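PDB 1ZTC: metallo-beta-lactamase domain-containing protein 1 from Thermotoga maritima, which probably hydrolyses RNA as a metal-dependent endoribonuclease of the metallo-beta-lactamase superfamily and binds two nickel ions. Local coordinates for residues G190-Q193 with V194-L198. Sequence-based numbering, arbitrary orientation.
Sequences GSVQ and VKNFL
Ser191 is the N-cap of helix 192-201, standing right before its first turn and accepting a bond from Val194 N to its OG, 3.0 Å long and nearly straight, with an N-H...O angle of 166°. OG stands opposite its own backbone N (chi1 173°), on the side of the carbonyl carbon, facing the amide of Val194. Val194 CG2 lies 3.5 Å from Ser191 OG and packs against Ser191 CB.

Behind the cap, regular i to i+4 bonding begins at once, from Lys195 N to Ser191 O at 3.0 Å, from Asn196 N to Val192 O at 2.9 Å and from Phe197 N to Gln193 O at 2.9 Å. Val192 and Asn196 project side by side from the helix, where CG1 of the valine meets ND2 of the asparagine at 3.6 Å.

The capping hydroxyl also hydrogen-bonds Tyr189 O of a second subunit, and Gln193 NE2 bonds Gly188 O there, while Val192 packs on its counterpart Val192 of that subunit; the N-cap thus joins the helix start to the subunit contact. Further along, Lys195 NZ forms a salt bridge with Asp199. On the inner side Val194, about 13 Å from a nickel ion, rests on Ile185 of helix 179-187, and Phe197 reaches Leu170 of strand 169-171 and meets the Phe147 ring edge-to-face, so the inner face of the helix lies on the sheet that includes strands 144-148 and 169-171.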
ATOM      1  N   GLY A 190      -7.192   7.225  26.340  1.00 43.02           N
ATOM      2  CA  GLY A 190      -7.688   7.849  25.119  1.00 43.80           C
ATOM      3  C   GLY A 190      -8.516   9.079  25.433  1.00 43.18           C
ATOM      4  O   GLY A 190      -8.583   9.508  26.591  1.00 42.49           O
ATOM      5  N   SER A 191      -9.158   9.628  24.400  1.00 44.40           N
ATOM      6  CA  SER A 191     -10.067  10.777  24.505  1.00 43.81           C
ATOM      7  C   SER A 191     -11.128  10.596  25.573  1.00 42.73           C
ATOM      8  O   SER A 191     -11.896   9.640  25.538  1.00 42.98           O
ATOM      9  CB  SER A 191     -10.768  11.037  23.164  1.00 43.64           C
ATOM     10  OG  SER A 191     -11.774  12.053  23.299  1.00 43.36           O
ATOM     11  N   VAL A 192     -11.193  11.544  26.494  1.00 41.26           N
ATOM     12  CA  VAL A 192     -12.233  11.569  27.487  1.00 41.62           C
ATOM     13  C   VAL A 192     -13.600  11.791  26.834  1.00 40.98           C
ATOM     14  O   VAL A 192     -14.581  11.179  27.237  1.00 40.34           O
ATOM     15  CB  VAL A 192     -11.995  12.641  28.570  1.00 42.54           C
ATOM     16  CG1 VAL A 192     -13.118  12.610  29.600  1.00 43.06           C
ATOM     17  CG2 VAL A 192     -10.654  12.410  29.268  1.00 43.80           C
ATOM     18  N   GLN A 193     -13.650  12.623  25.802  1.00 40.99           N
ATOM     19  CA  GLN A 193     -14.902  12.908  25.108  1.00 41.77           C
ATOM     20  C   GLN A 193     -15.447  11.692  24.397  1.00 41.91           C
ATOM     21  O   GLN A 193     -16.647  11.409  24.430  1.00 41.55           O
ATOM     22  CB  GLN A 193     -14.714  14.027  24.094  1.00 42.33           C
ATOM     23  CG  GLN A 193     -14.373  15.402  24.722  1.00 45.78           C
ATOM     24  CD  GLN A 193     -12.868  15.653  24.880  1.00 47.89           C
ATOM     25  OE1 GLN A 193     -12.035  14.745  24.831  1.00 42.35           O
ATOM     26  NE2 GLN A 193     -12.529  16.903  25.081  1.00 51.67           N
ATOM     27  N   VAL A 194     -14.562  10.951  23.746  1.00 42.61           N
ATOM     28  CA  VAL A 194     -14.971   9.735  23.053  1.00 42.54           C
ATOM     29  C   VAL A 194     -15.420   8.682  24.074  1.00 42.96           C
ATOM     30  O   VAL A 194     -16.433   8.014  23.886  1.00 43.11           O
ATOM     31  CB  VAL A 194     -13.866   9.198  22.063  1.00 42.42           C
ATOM     32  CG1 VAL A 194     -14.318   7.934  21.416  1.00 46.90           C
ATOM     33  CG2 VAL A 194     -13.602  10.209  20.978  1.00 42.83           C
ATOM     34  N   LYS A 195     -14.675   8.547  25.164  1.00 42.55           N
ATOM     35  CA  LYS A 195     -15.031   7.636  26.190  1.00 43.08           C
ATOM     36  C   LYS A 195     -16.413   7.976  26.762  1.00 43.74           C
ATOM     37  O   LYS A 195     -17.232   7.091  26.917  1.00 44.34           O
ATOM     38  CB  LYS A 195     -13.973   7.651  27.293  1.00 45.23           C
ATOM     39  CG  LYS A 195     -14.150   6.542  28.337  1.00 46.16           C
ATOM     40  CD  LYS A 195     -14.577   7.051  29.673  1.00 58.86           C
ATOM     41  CE  LYS A 195     -14.804   5.887  30.676  1.00 62.83           C
ATOM     42  NZ  LYS A 195     -15.620   6.371  31.813  1.00 64.93           N
ATOM     43  N   ASN A 196     -16.683   9.256  27.050  1.00 42.51           N
ATOM     44  CA  ASN A 196     -18.003   9.650  27.547  1.00 42.69           C
ATOM     45  C   ASN A 196     -19.098   9.372  26.514  1.00 42.10           C
ATOM     46  O   ASN A 196     -20.221   9.013  26.870  1.00 41.93           O
ATOM     47  CB  ASN A 196     -18.047  11.121  27.972  1.00 41.36           C
ATOM     48  CG  ASN A 196     -17.165  11.412  29.181  1.00 46.63           C
ATOM     49  OD1 ASN A 196     -16.875  10.524  29.983  1.00 49.02           O
ATOM     50  ND2 ASN A 196     -16.732  12.663  29.306  1.00 43.35           N
ATOM     51  N   PHE A 197     -18.781   9.551  25.241  1.00 42.29           N
ATOM     52  CA  PHE A 197     -19.731   9.255  24.189  1.00 42.25           C
ATOM     53  C   PHE A 197     -20.097   7.773  24.154  1.00 43.36           C
ATOM     54  O   PHE A 197     -21.257   7.404  24.063  1.00 42.74           O
ATOM     55  CB  PHE A 197     -19.197   9.705  22.833  1.00 42.75           C
ATOM     56  CG  PHE A 197     -20.102   9.322  21.680  1.00 41.27           C
ATOM     57  CD1 PHE A 197     -21.390   9.833  21.600  1.00 46.83           C
ATOM     58  CD2 PHE A 197     -19.674   8.424  20.707  1.00 43.45           C
ATOM     59  CE1 PHE A 197     -22.241   9.456  20.560  1.00 44.27           C
ATOM     60  CE2 PHE A 197     -20.512   8.040  19.664  1.00 42.34           C
ATOM     61  CZ  PHE A 197     -21.801   8.567  19.595  1.00 42.57           C
ATOM     62  N   LEU A 198     -19.105   6.909  24.215  1.00 44.90           N
ATOM     63  CA  LEU A 198     -19.384   5.475  24.211  1.00 45.26           C
ATOM     64  C   LEU A 198     -20.187   5.068  25.448  1.00 45.23           C
ATOM     65  O   LEU A 198     -21.022   4.182  25.360  1.00 45.47           O
ATOM     66  CB  LEU A 198     -18.120   4.662  24.124  1.00 44.51           C
ATOM     67  CG  LEU A 198     -17.343   4.842  22.828  1.00 49.15           C
ATOM     68  CD1 LEU A 198     -16.024   4.098  22.914  1.00 52.05           C
ATOM     69  CD2 LEU A 198     -18.163   4.389  21.637  1.00 55.13           C
TER